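Local coordinates for possible substrate binding protein of ABC transporter system (Rhodopseudomonas palustris, PDB 3N0X) that probably captures a branched-chain amino acid or similar ligand in the periplasm and delivers it to an ABC-type membrane transporter, at residues 76-82 and 99-105; 116-120 and 307-311; 119-125 and 333-339; 131-135 and 365-369. All blocks are in the same frame, centred on the assembly; numbering follows the deposited sequence. Where two conformers were deposited one is given.

Interaction 1: residues 76-82 and 99-105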
loop_
_atom_site.group_PDB
_atom_site.type_symbol
_atom_site.label_atom_id
_atom_site.label_comp_id
_atom_site.label_asym_id
_atom_site.label_seq_id
_atom_site.Cartn_x
_atom_site.Cartn_y
_atom_site.Cartn_z
ATOM N N ILE A 76 -13.347 16.029 -8.355
ATOM C CA ILE A 76 -12.137 15.273 -8.100
ATOM C C ILE A 76 -12.565 13.815 -8.012
ATOM O O ILE A 76 -13.730 13.516 -7.739
ATOM C CB ILE A 76 -11.451 15.787 -6.798
ATOM C CG1 ILE A 76 -10.048 15.186 -6.632
ATOM C CG2 ILE A 76 -12.323 15.549 -5.582
ATOM C CD1 ILE A 76 -9.132 16.023 -5.722
ATOM N N ALA A 77 -11.651 12.910 -8.350
ATOM C CA ALA A 77 -11.947 11.488 -8.269
ATOM C C ALA A 77 -10.872 10.779 -7.483
ATOM O O ALA A 77 -9.727 11.244 -7.394
ATOM C CB ALA A 77 -12.037 10.874 -9.687
ATOM N N ILE A 78 -11.278 9.648 -6.912
ATOM C CA ILE A 78 -10.399 8.719 -6.198
ATOM C C ILE A 78 -10.601 7.360 -6.808
ATOM O O ILE A 78 -11.734 6.968 -7.030
ATOM C CB ILE A 78 -10.793 8.647 -4.691
ATOM C CG1 ILE A 78 -10.715 10.025 -4.023
ATOM C CG2 ILE A 78 -9.921 7.623 -3.924
ATOM C CD1 ILE A 78 -11.466 10.097 -2.647
ATOM N N GLY A 79 -9.520 6.645 -7.145
ATOM C CA GLY A 79 -9.650 5.292 -7.674
ATOM C C GLY A 79 -8.299 4.693 -7.996
ATOM O O GLY A 79 -7.268 5.392 -7.890
ATOM N N THR A 80 -8.215 3.413 -8.327
ATOM C CA THR A 80 -9.277 2.418 -8.254
ATOM C C THR A 80 -8.621 1.156 -7.705
ATOM O O THR A 80 -7.427 1.180 -7.332
ATOM C CB THR A 80 -9.960 2.185 -9.639
ATOM O OG1 THR A 80 -11.019 1.228 -9.489
ATOM C CG2 THR A 80 -8.992 1.728 -10.679
ATOM N N SER A 81 -9.383 0.066 -7.590
ATOM C CA SER A 81 -8.899 -1.091 -6.852
ATOM C C SER A 81 -7.775 -1.815 -7.583
ATOM O O SER A 81 -6.825 -2.302 -6.978
ATOM C CB SER A 81 -10.038 -2.061 -6.555
ATOM O OG SER A 81 -11.217 -1.379 -6.146
ATOM N N SER A 82 -7.910 -1.918 -8.897
ATOM C CA SER A 82 -6.953 -2.624 -9.764
ATOM C C SER A 82 -5.925 -1.677 -10.348
ATOM O O SER A 82 -6.319 -0.654 -10.898
ATOM C CB SER A 82 -7.721 -3.288 -10.919
ATOM O OG SER A 82 -6.884 -3.584 -12.016
ATOM N N ILE A 99 -8.284 16.204 -11.280
ATOM C CA ILE A 99 -7.393 15.382 -10.488
ATOM C C ILE A 99 -7.970 13.983 -10.265
ATOM O O ILE A 99 -9.173 13.815 -10.035
ATOM C CB ILE A 99 -7.088 16.079 -9.155
ATOM C CG1 ILE A 99 -6.158 17.289 -9.423
ATOM C CG2 ILE A 99 -6.443 15.101 -8.154
ATOM C CD1 ILE A 99 -6.144 18.236 -8.276
ATOM N N LEU A 100 -7.081 13.001 -10.283
ATOM C CA LEU A 100 -7.363 11.647 -9.832
ATOM C C LEU A 100 -6.393 11.347 -8.689
ATOM O O LEU A 100 -5.174 11.414 -8.873
ATOM C CB LEU A 100 -7.164 10.662 -10.963
ATOM C CG LEU A 100 -7.318 9.178 -10.576
ATOM C CD1 LEU A 100 -8.718 8.821 -10.077
ATOM C CD2 LEU A 100 -6.933 8.287 -11.745
ATOM N N ILE A 101 -6.941 11.030 -7.520
ATOM C CA ILE A 101 -6.152 10.589 -6.369
ATOM C C ILE A 101 -6.188 9.073 -6.415
ATOM O O ILE A 101 -7.250 8.439 -6.315
ATOM C CB ILE A 101 -6.717 11.083 -5.015
ATOM C CG1 ILE A 101 -6.589 12.626 -4.914
ATOM C CG2 ILE A 101 -5.976 10.376 -3.872
ATOM C CD1 ILE A 101 -7.397 13.216 -3.748
ATOM N N VAL A 102 -5.029 8.477 -6.616
ATOM C CA VAL A 102 -4.947 7.035 -6.793
ATOM C C VAL A 102 -4.922 6.355 -5.430
ATOM O O VAL A 102 -4.065 6.645 -4.580
ATOM C CB VAL A 102 -3.757 6.623 -7.674
ATOM C CG1 VAL A 102 -3.664 5.051 -7.742
ATOM C CG2 VAL A 102 -3.923 7.269 -9.086
ATOM N N GLU A 103 -5.880 5.439 -5.270
ATOM C CA GLU A 103 -6.115 4.730 -4.013
ATOM C C GLU A 103 -7.079 3.607 -4.317
ATOM O O GLU A 103 -8.187 3.880 -4.767
ATOM C CB GLU A 103 -6.777 5.696 -2.996
ATOM C CG GLU A 103 -7.179 5.035 -1.700
ATOM C CD GLU A 103 -6.013 4.479 -0.920
ATOM O OE1 GLU A 103 -5.026 5.233 -0.643
ATOM O OE2 GLU A 103 -6.141 3.288 -0.519
ATOM N N PRO A 104 -6.707 2.355 -4.016
ATOM C CA PRO A 104 -5.471 1.830 -3.409
ATOM C C PRO A 104 -4.340 1.411 -4.331
ATOM O O PRO A 104 -3.291 1.036 -3.819
ATOM C CB PRO A 104 -5.958 0.568 -2.695
ATOM C CG PRO A 104 -7.051 0.082 -3.575
ATOM C CD PRO A 104 -7.774 1.345 -4.055
ATOM N N ALA A 105 -4.546 1.484 -5.641
ATOM C CA ALA A 105 -3.603 0.879 -6.620
ATOM C C ALA A 105 -2.147 1.219 -6.330
ATOM O O ALA A 105 -1.790 2.405 -6.254
ATOM C CB ALA A 105 -3.963 1.268 -8.027
#
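Ile76 and Ile99 run alongside each other in the same direction, with Ile76 CD1 3.7 Å from Ile99 CG2. CG1 of Ile76 stands anti to the backbone N (chi1 -170°), which carries CD1 over the neighbouring strand until it also meets Ile101 CD1 at 3.8 Å. An alanine at Ile76 would remove this reach and is likely to leave Ile99 CG2 and Ile101 CD1 facing a gap. Ile78 sends CG2 along Glu103 CB, 3.8 Å away, while the Glu103 chain bends at chi2, its carboxylate going to Thr122 OG1. Strands 76-79 and 100-102 run parallel and, with helix 83-96 between them, form a beta-alpha-beta unit in one lobe of this periplasmic binding protein. On the face of Ala77 and Leu100, the leucine branch CD1 lies 3.9 Å from Ala77 CB and rests against the backbone N of Gly79. Helix 58-70 covers that face; helix 283-302 packs on the Ile78 and Ile101 face. The ladder runs through Ile101 N to Ala77 O (2.8 Å); its last regular bond is Glu103 N to Gly79 O (3.0 Å), the donor well above the carbonyl plane, and a weak one from Ala105 N to Thr80 O follows. Both chains turn through cis peptides, before Thr80 and Pro104, and Pro104 CD presses on Thr80 O at 3.3 Å.

Interaction 2: residues 116-120 and 307-311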
loop_
_atom_site.group_PDB
_atom_site.type_symbol
_atom_site.label_atom_id
_atom_site.label_comp_id
_atom_site.label_asym_id
_atom_site.label_seq_id
_atom_site.Cartn_x
_atom_site.Cartn_y
_atom_site.Cartn_z
ATOM N N ASN A 116 1.085 11.633 -14.917
ATOM C CA ASN A 116 0.878 12.999 -15.404
ATOM C C ASN A 116 0.502 13.923 -14.239
ATOM O O ASN A 116 0.200 13.445 -13.133
ATOM C CB ASN A 116 -0.128 13.042 -16.550
ATOM C CG ASN A 116 -1.535 12.804 -16.111
ATOM O OD1 ASN A 116 -2.101 13.597 -15.346
ATOM N ND2 ASN A 116 -2.140 11.714 -16.603
ATOM N N ARG A 117 0.564 15.222 -14.503
ATOM C CA ARG A 117 0.412 16.246 -13.472
ATOM C C ARG A 117 -0.914 16.236 -12.704
ATOM O O ARG A 117 -1.008 16.829 -11.642
ATOM C CB ARG A 117 0.649 17.646 -14.067
ATOM C CG ARG A 117 -0.413 18.069 -15.056
ATOM C CD ARG A 117 0.023 19.225 -15.904
ATOM N NE ARG A 117 0.239 20.417 -15.085
ATOM C CZ ARG A 117 -0.710 21.272 -14.733
ATOM N NH1 ARG A 117 -1.962 21.118 -15.152
ATOM N NH2 ARG A 117 -0.412 22.308 -13.953
ATOM N N TYR A 118 -1.938 15.602 -13.257
ATOM C CA TYR A 118 -3.258 15.520 -12.616
ATOM C C TYR A 118 -3.380 14.337 -11.644
ATOM O O TYR A 118 -4.403 14.180 -10.980
ATOM C CB TYR A 118 -4.347 15.402 -13.704
ATOM C CG TYR A 118 -4.383 16.662 -14.574
ATOM C CD1 TYR A 118 -5.088 17.772 -14.177
ATOM C CD2 TYR A 118 -3.703 16.721 -15.777
ATOM C CE1 TYR A 118 -5.106 18.933 -14.920
ATOM C CE2 TYR A 118 -3.704 17.881 -16.525
ATOM C CZ TYR A 118 -4.411 18.996 -16.103
ATOM O OH TYR A 118 -4.457 20.188 -16.820
ATOM N N ILE A 119 -2.340 13.526 -11.584
ATOM C CA ILE A 119 -2.308 12.310 -10.769
ATOM C C ILE A 119 -1.592 12.552 -9.435
ATOM O O ILE A 119 -0.443 13.004 -9.396
ATOM C CB ILE A 119 -1.603 11.140 -11.533
ATOM C CG1 ILE A 119 -2.184 10.936 -12.927
ATOM C CG2 ILE A 119 -1.641 9.818 -10.689
ATOM C CD1 ILE A 119 -3.687 10.816 -12.993
ATOM N N PHE A 120 -2.309 12.256 -8.345
ATOM C CA PHE A 120 -1.740 12.183 -7.012
ATOM C C PHE A 120 -2.013 10.765 -6.502
ATOM O O PHE A 120 -2.833 10.031 -7.040
ATOM C CB PHE A 120 -2.332 13.218 -6.067
ATOM C CG PHE A 120 -1.927 14.643 -6.368
ATOM C CD1 PHE A 120 -2.502 15.341 -7.449
ATOM C CD2 PHE A 120 -0.937 15.259 -5.645
ATOM C CE1 PHE A 120 -2.113 16.643 -7.716
ATOM C CE2 PHE A 120 -0.566 16.555 -5.909
ATOM C CZ PHE A 120 -1.139 17.243 -6.943
ATOM N N THR A 307 -9.079 23.079 -10.636
ATOM C CA THR A 307 -8.003 22.100 -10.713
ATOM C C THR A 307 -6.617 22.723 -10.537
ATOM O O THR A 307 -5.811 22.200 -9.802
ATOM C CB THR A 307 -8.082 21.298 -11.996
ATOM O OG1 THR A 307 -9.325 20.578 -12.009
ATOM C CG2 THR A 307 -6.914 20.314 -12.108
ATOM N N GLU A 308 -6.315 23.838 -11.203
ATOM C CA GLU A 308 -4.971 24.401 -11.039
ATOM C C GLU A 308 -4.711 24.827 -9.590
ATOM O O GLU A 308 -3.621 24.619 -9.077
ATOM C CB GLU A 308 -4.706 25.575 -12.010
ATOM C CG GLU A 308 -4.565 25.167 -13.477
ATOM C CD GLU A 308 -3.455 24.167 -13.688
ATOM O OE1 GLU A 308 -2.290 24.453 -13.285
ATOM O OE2 GLU A 308 -3.747 23.100 -14.257
ATOM N N LYS A 309 -5.732 25.341 -8.903
ATOM C CA LYS A 309 -5.575 25.724 -7.493
ATOM C C LYS A 309 -5.355 24.498 -6.601
ATOM O O LYS A 309 -4.549 24.547 -5.643
ATOM C CB LYS A 309 -6.767 26.568 -7.003
ATOM C CG LYS A 309 -6.815 27.980 -7.606
ATOM C CD LYS A 309 -8.040 28.744 -7.092
ATOM C CE LYS A 309 -8.040 30.196 -7.573
ATOM N NZ LYS A 309 -9.297 30.878 -7.266
ATOM N N LEU A 310 -6.032 23.404 -6.937
ATOM C CA LEU A 310 -5.882 22.153 -6.191
ATOM C C LEU A 310 -4.484 21.562 -6.384
ATOM O O LEU A 310 -3.855 21.146 -5.402
ATOM C CB LEU A 310 -6.955 21.136 -6.573
ATOM C CG LEU A 310 -8.354 21.457 -6.021
ATOM C CD1 LEU A 310 -9.391 20.475 -6.620
ATOM C CD2 LEU A 310 -8.328 21.458 -4.498
ATOM N N ILE A 311 -3.974 21.534 -7.620
ATOM C CA ILE A 311 -2.618 21.023 -7.867
ATOM C C ILE A 311 -1.601 21.823 -7.052
ATOM O O ILE A 311 -0.715 21.247 -6.429
ATOM C CB ILE A 311 -2.241 21.041 -9.392
ATOM C CG1 ILE A 311 -3.134 20.069 -10.162
ATOM C CG2 ILE A 311 -0.741 20.690 -9.607
ATOM C CD1 ILE A 311 -2.934 20.104 -11.706
HETATM O O HOH W 1 -5.765 22.476 -15.926
#
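Arg117 and Glu308 join a type I beta turn, Asn116 to Ile119, to the first turns of helix 307-314, where edge strand 119-121 of the sheet begins. Their side chains cross at about a right angle, yet the Arg117 chain bends at chi3 (-64°) and brings the guanidinium level with the carboxylate, the planes only 9° apart. The salt bridge is end-on: NH1 of Arg117 meets OE2 of Glu308 at 2.8 Å and NH2 meets OE1 at 2.9 Å. Both oxygens use their syn lone pairs, and both bonds are nearly straight. Over one face of the guanidinium lies Ile311 CD1, 3.7 Å from Arg117 NH1. Tyr118 stands across Thr307, whose CG2 comes to the ring edge, 3.6 Å from CE1; Ile311 CD1 approaches the same ring obliquely. A serine in place of Tyr118 would probably leave Thr307 CG2 and Ile311 CD1 without the ring they pack on and a bridging water without its phenol partner. Asn116 OD1 accepts from Tyr118 N, an Asx turn within the beta turn. That water ties the two polar ends together, 2.8 Å from Tyr118 OH and donating to Glu308 OE2 at 2.7 Å.

Interaction 3: residues 119-125 and 333-339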
loop_
_atom_site.group_PDB
_atom_site.type_symbol
_atom_site.label_atom_id
_atom_site.label_comp_id
_atom_site.label_asym_id
_atom_site.label_seq_id
_atom_site.Cartn_x
_atom_site.Cartn_y
_atom_site.Cartn_z
ATOM N N ILE A 119 -2.340 13.526 -11.584
ATOM C CA ILE A 119 -2.308 12.310 -10.769
ATOM C C ILE A 119 -1.592 12.552 -9.435
ATOM O O ILE A 119 -0.443 13.004 -9.396
ATOM C CB ILE A 119 -1.603 11.140 -11.533
ATOM C CG1 ILE A 119 -2.184 10.936 -12.927
ATOM C CG2 ILE A 119 -1.641 9.818 -10.689
ATOM C CD1 ILE A 119 -3.687 10.816 -12.993
ATOM N N PHE A 120 -2.309 12.256 -8.345
ATOM C CA PHE A 120 -1.740 12.183 -7.012
ATOM C C PHE A 120 -2.013 10.765 -6.502
ATOM O O PHE A 120 -2.833 10.031 -7.040
ATOM C CB PHE A 120 -2.332 13.218 -6.067
ATOM C CG PHE A 120 -1.927 14.643 -6.368
ATOM C CD1 PHE A 120 -2.502 15.341 -7.449
ATOM C CD2 PHE A 120 -0.937 15.259 -5.645
ATOM C CE1 PHE A 120 -2.113 16.643 -7.716
ATOM C CE2 PHE A 120 -0.566 16.555 -5.909
ATOM C CZ PHE A 120 -1.139 17.243 -6.943
ATOM N N ARG A 121 -1.289 10.350 -5.476
ATOM C CA ARG A 121 -1.503 9.006 -4.930
ATOM C C ARG A 121 -1.367 9.000 -3.429
ATOM O O ARG A 121 -0.304 9.315 -2.910
ATOM C CB ARG A 121 -0.533 7.983 -5.528
ATOM C CG ARG A 121 -0.705 6.612 -4.845
ATOM C CD ARG A 121 -0.366 5.442 -5.661
ATOM N NE ARG A 121 0.974 5.484 -6.244
ATOM C CZ ARG A 121 1.390 4.564 -7.126
ATOM N NH1 ARG A 121 0.605 3.583 -7.446
ATOM N NH2 ARG A 121 2.586 4.656 -7.706
ATOM N N THR A 122 -2.433 8.557 -2.744
ATOM C CA THR A 122 -2.384 8.297 -1.307
ATOM C C THR A 122 -1.950 6.847 -0.973
ATOM O O THR A 122 -1.324 6.640 0.067
ATOM C CB THR A 122 -3.717 8.610 -0.632
ATOM O OG1 THR A 122 -4.776 7.894 -1.288
ATOM C CG2 THR A 122 -4.004 10.081 -0.662
ATOM N N GLY A 123 -2.314 5.894 -1.823
ATOM C CA GLY A 123 -1.909 4.511 -1.623
ATOM C C GLY A 123 -0.397 4.425 -1.600
ATOM O O GLY A 123 0.301 5.253 -2.200
ATOM N N ARG A 124 0.152 3.473 -0.856
ATOM C CA ARG A 124 1.594 3.254 -0.981
ATOM C C ARG A 124 1.862 2.594 -2.327
ATOM O O ARG A 124 1.023 1.909 -2.885
ATOM C CB ARG A 124 2.197 2.466 0.188
ATOM C CG ARG A 124 2.254 0.959 0.056
ATOM C CD ARG A 124 0.876 0.317 -0.011
ATOM N NE ARG A 124 0.955 -1.134 -0.050
ATOM C CZ ARG A 124 -0.045 -1.975 -0.294
ATOM N NH1 ARG A 124 -1.312 -1.559 -0.441
ATOM N NH2 ARG A 124 0.221 -3.282 -0.382
ATOM N N ASN A 125 3.053 2.806 -2.847
ATOM C CA ASN A 125 3.469 2.117 -4.058
ATOM C C ASN A 125 4.320 0.893 -3.738
ATOM O O ASN A 125 4.755 0.694 -2.600
ATOM C CB ASN A 125 4.129 3.063 -5.095
ATOM C CG ASN A 125 5.431 3.660 -4.652
ATOM O OD1 ASN A 125 6.260 3.004 -4.021
ATOM N ND2 ASN A 125 5.646 4.936 -4.992
ATOM N N HIS A 333 4.103 13.585 -6.896
ATOM C CA HIS A 333 2.779 13.565 -6.262
ATOM C C HIS A 333 2.460 12.283 -5.492
ATOM O O HIS A 333 1.300 12.000 -5.238
ATOM C CB HIS A 333 1.677 13.778 -7.302
ATOM C CG HIS A 333 1.749 15.082 -8.031
ATOM N ND1 HIS A 333 0.867 15.388 -9.049
ATOM C CD2 HIS A 333 2.557 16.159 -7.879
ATOM C CE1 HIS A 333 1.123 16.613 -9.486
ATOM N NE2 HIS A 333 2.157 17.097 -8.812
ATOM N N GLN A 334 3.484 11.530 -5.108
ATOM C CA GLN A 334 3.314 10.313 -4.295
ATOM C C GLN A 334 3.267 10.703 -2.825
ATOM O O GLN A 334 4.089 11.498 -2.356
ATOM C CB GLN A 334 4.497 9.380 -4.499
ATOM C CG GLN A 334 4.517 8.170 -3.575
ATOM C CD GLN A 334 3.328 7.219 -3.791
ATOM O OE1 GLN A 334 3.056 6.825 -4.916
ATOM N NE2 GLN A 334 2.595 6.875 -2.707
ATOM N N ALA A 335 2.283 10.176 -2.104
ATOM C CA ALA A 335 2.244 10.361 -0.658
ATOM C C ALA A 335 3.388 9.586 -0.009
ATOM O O ALA A 335 3.369 8.363 0.035
ATOM C CB ALA A 335 0.897 9.911 -0.062
ATOM N N LEU A 336 4.314 10.327 0.582
ATOM C CA LEU A 336 5.272 9.747 1.499
ATOM C C LEU A 336 4.537 9.485 2.821
ATOM O O LEU A 336 3.650 10.226 3.201
ATOM C CB LEU A 336 6.437 10.672 1.694
ATOM C CG LEU A 336 7.183 10.997 0.384
ATOM C CD1 LEU A 336 8.412 11.841 0.760
ATOM C CD2 LEU A 336 7.555 9.733 -0.432
ATOM N N GLN A 337 4.907 8.407 3.490
ATOM C CA GLN A 337 4.159 7.932 4.640
ATOM C C GLN A 337 5.025 6.979 5.442
ATOM O O GLN A 337 5.971 6.384 4.933
ATOM C CB GLN A 337 2.870 7.243 4.161
ATOM C CG GLN A 337 3.095 6.058 3.172
ATOM C CD GLN A 337 1.824 5.625 2.531
ATOM O OE1 GLN A 337 1.096 4.802 3.101
ATOM N NE2 GLN A 337 1.507 6.214 1.358
ATOM N N SER A 338 4.695 6.867 6.721
ATOM C CA SER A 338 5.309 5.858 7.561
ATOM C C SER A 338 5.013 4.487 7.049
ATOM O O SER A 338 4.025 4.293 6.383
ATOM C CB SER A 338 4.755 5.961 9.003
ATOM O OG SER A 338 5.129 7.151 9.645
HETATM N N MSE A 339 5.862 3.539 7.428
HETATM C CA MSE A 339 5.598 2.115 7.235
HETATM C C MSE A 339 6.020 1.423 8.554
HETATM O O MSE A 339 6.688 2.038 9.390
HETATM C CB MSE A 339 6.397 1.582 6.034
HETATM C CG MSE A 339 6.103 2.346 4.715
HETATM SE SE MSE A 339 4.421 1.994 3.897
HETATM C CE MSE A 339 4.886 0.250 3.276
#
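Phe120 and His333 form an offset stack, planes 5° apart and centroids 3.8 Å apart, with His333 ND1 over the centre of the phenyl ring and Phe120 CZ over that of the imidazole. The imidazole's rotation is fixed from both ends: ND1 donates in its ring plane to Ile119 O at 2.7 Å, and NE2 is hydrogen-bonded to Glu315. Among backbone bonds, Arg121 N to His333 O and Ala335 N to Arg121 O make a single bridge between the segments. Side-chain amides supply the rest. Gln334 starts with CG anti to its own N (chi1 173°) and then bends at chi2, bringing its amide back over the 119-125 backbone. There OE1 takes Arg121 NE on an in-plane lone pair at 2.8 Å and a weak bond from Asn125 ND2, while NE2 donates to Gly123 O at 2.9 Å, the acceptor in the amide plane and the donor in the carbonyl plane. Asn125 OD1 caps Gln128 N at the start of helix 126-137. Gln337 NE2 reaches Thr122 O at 3.1 Å, its OE1 being bonded to Lys323 NZ. The two glutamine NE2 groups also converge on Ala335 O from opposite faces of its plane, and Gln128 NE2 is a third donor. Apolar contact is slight: selenomethionine Met339 CE lies 4.2 Å from Arg124 CG, Arg124 being salt-bridged to Asp129. Segment 119-125 runs from edge strand 119-121 of one lobe's sheet into helix 126-137, consistent with an inter-lobe connection of a two-lobed binding protein; its partner 333-339 enters strand 335-345, which pairs with strand 324-328.

Interaction 4: residues 131-135 and 365-369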
loop_
_atom_site.group_PDB
_atom_site.type_symbol
_atom_site.label_atom_id
_atom_site.label_comp_id
_atom_site.label_asym_id
_atom_site.label_seq_id
_atom_site.Cartn_x
_atom_site.Cartn_y
_atom_site.Cartn_z
ATOM N N ILE A 131 11.092 -1.237 -0.154
ATOM C CA ILE A 131 12.051 -0.447 0.558
ATOM C C ILE A 131 11.853 -0.512 2.080
ATOM O O ILE A 131 12.819 -0.660 2.846
ATOM C CB ILE A 131 12.023 1.021 0.020
ATOM C CG1 ILE A 131 12.573 1.046 -1.395
ATOM C CG2 ILE A 131 12.807 1.954 0.930
ATOM C CD1 ILE A 131 12.266 2.338 -2.189
ATOM N N SER A 132 10.609 -0.365 2.524
ATOM C CA SER A 132 10.330 -0.475 3.936
ATOM C C SER A 132 10.823 -1.824 4.493
ATOM O O SER A 132 11.322 -1.885 5.612
ATOM C CB SER A 132 8.830 -0.285 4.227
ATOM O OG SER A 132 8.027 -1.318 3.671
ATOM N N ASN A 133 10.648 -2.905 3.750
ATOM C CA ASN A 133 11.174 -4.200 4.190
ATOM C C ASN A 133 12.686 -4.226 4.343
ATOM O O ASN A 133 13.218 -4.737 5.320
ATOM C CB ASN A 133 10.661 -5.326 3.287
ATOM C CG ASN A 133 9.283 -5.783 3.685
ATOM O OD1 ASN A 133 9.156 -6.732 4.483
ATOM N ND2 ASN A 133 8.246 -5.106 3.194
ATOM N N ALA A 134 13.391 -3.631 3.383
ATOM C CA ALA A 134 14.852 -3.587 3.447
ATOM C C ALA A 134 15.327 -2.779 4.643
ATOM O O ALA A 134 16.254 -3.183 5.351
ATOM C CB ALA A 134 15.436 -3.006 2.144
ATOM N N VAL A 135 14.694 -1.622 4.888
ATOM C CA VAL A 135 15.043 -0.767 6.004
ATOM C C VAL A 135 14.687 -1.472 7.334
ATOM O O VAL A 135 15.443 -1.350 8.329
ATOM C CB VAL A 135 14.341 0.614 5.868
ATOM C CG1 VAL A 135 14.445 1.435 7.153
ATOM C CG2 VAL A 135 14.906 1.355 4.634
ATOM N N GLU A 365 13.210 7.981 7.087
ATOM C CA GLU A 365 14.002 6.732 7.164
ATOM C C GLU A 365 14.046 5.939 5.870
ATOM O O GLU A 365 14.751 4.923 5.822
ATOM C CB GLU A 365 13.456 5.831 8.283
ATOM C CG GLU A 365 13.607 6.500 9.652
ATOM C CD GLU A 365 12.998 5.711 10.795
ATOM O OE1 GLU A 365 13.204 4.489 10.856
ATOM O OE2 GLU A 365 12.407 6.322 11.690
HETATM N N MSE A 366 13.272 6.339 4.849
HETATM C CA MSE A 366 13.201 5.603 3.580
HETATM C C MSE A 366 13.390 6.580 2.441
HETATM O O MSE A 366 12.733 7.608 2.416
HETATM C CB MSE A 366 11.859 4.902 3.412
HETATM C CG MSE A 366 11.538 3.829 4.467
HETATM SE SE MSE A 366 9.728 3.321 4.500
HETATM C CE MSE A 366 9.036 4.954 5.279
ATOM N N ASN A 367 14.305 6.280 1.535
ATOM C CA ASN A 367 14.494 7.069 0.311
ATOM C C ASN A 367 13.672 6.444 -0.825
ATOM O O ASN A 367 14.032 5.387 -1.371
ATOM C CB ASN A 367 15.968 7.103 -0.102
ATOM C CG ASN A 367 16.184 7.899 -1.370
ATOM O OD1 ASN A 367 15.562 8.929 -1.567
ATOM N ND2 ASN A 367 17.064 7.422 -2.234
ATOM N N ILE A 368 12.560 7.076 -1.187
ATOM C CA ILE A 368 11.680 6.507 -2.228
ATOM C C ILE A 368 12.115 7.167 -3.558
ATOM O O ILE A 368 12.048 8.410 -3.706
ATOM C CB ILE A 368 10.191 6.777 -1.950
ATOM C CG1 ILE A 368 9.842 6.376 -0.515
ATOM C CG2 ILE A 368 9.326 6.094 -2.996
ATOM C CD1 ILE A 368 10.125 4.950 -0.144
ATOM N N PRO A 369 12.568 6.350 -4.531
ATOM C CA PRO A 369 13.056 6.937 -5.790
ATOM C C PRO A 369 11.997 7.768 -6.529
ATOM O O PRO A 369 10.791 7.485 -6.429
ATOM C CB PRO A 369 13.436 5.706 -6.635
ATOM C CG PRO A 369 12.605 4.596 -6.116
ATOM C CD PRO A 369 12.303 4.904 -4.654
#
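Helix 126-137 is met here by the irregular C-terminal chain that follows strand 359-361, through apolar packing of three helix residues, Ile131, Ser132 and Val135, spaced along one side of the helix. Ile131 points at the tail and divides its branches. CG1 runs beside the backbone N (chi1 -69°), bringing CD1 to 3.9 Å from Ile368 CD1; in the conformer modelled here, Pro369 CD also lies 3.6 Å from Ile131 CD1. The other branch, CG2, lies 4.0 Å from Met366 CB. Met366, a selenomethionine, crosses Ile131 at a slant and Val135 at about a right angle; its chain bends at chi3, and SE settles 3.7 Å from Ser132 CB. The serine hydroxyl is turned back to its own helix, to Asp129 O and Gln128 O, so the selenium meets the carbon side of this residue. Val135 continues the row one turn on, with CG1 3.7 Å from Glu365 O and CG2 4.2 Å from Met366 CG. Glu365 contributes its carbonyl; its carboxylate is salt-bridged to Arg359. Asn367 and Pro369 are solvent-exposed, whereas Met366 and Ile368 are buried. Strand 335-345 also packs here, Met339 touching both Ser132 and Met366 and Leu336 touching Ile368; strand 359-361 adds Leu361 against Ser132 and Val135, and helix 152-165 packs on Ile131 through Ala164.

How the interactions relate
Interactions 1, 2 and 3 meet around neighbouring strands 100-102 and 119-121 of one sheet: the centres of 1 and 2 are about 13 Å apart, those of 1 and 3 about 11 Å. Interactions 2 and 3 share Ile119 and Phe120. Interaction 1 comes first along the chain; 119-121 then leads into helix 126-137 of interaction 4. The partners 307-311, 333-339 and 365-369 follow in that order, so interaction 4 crosses 2 and 3. Its centre lies about 23 Å from that of interaction 1. Interaction 3, nearest the middle, touches all the others, meeting interaction 4 through Met339 and Met366. The series passes from one lobe, through the connection between them, probably into the other.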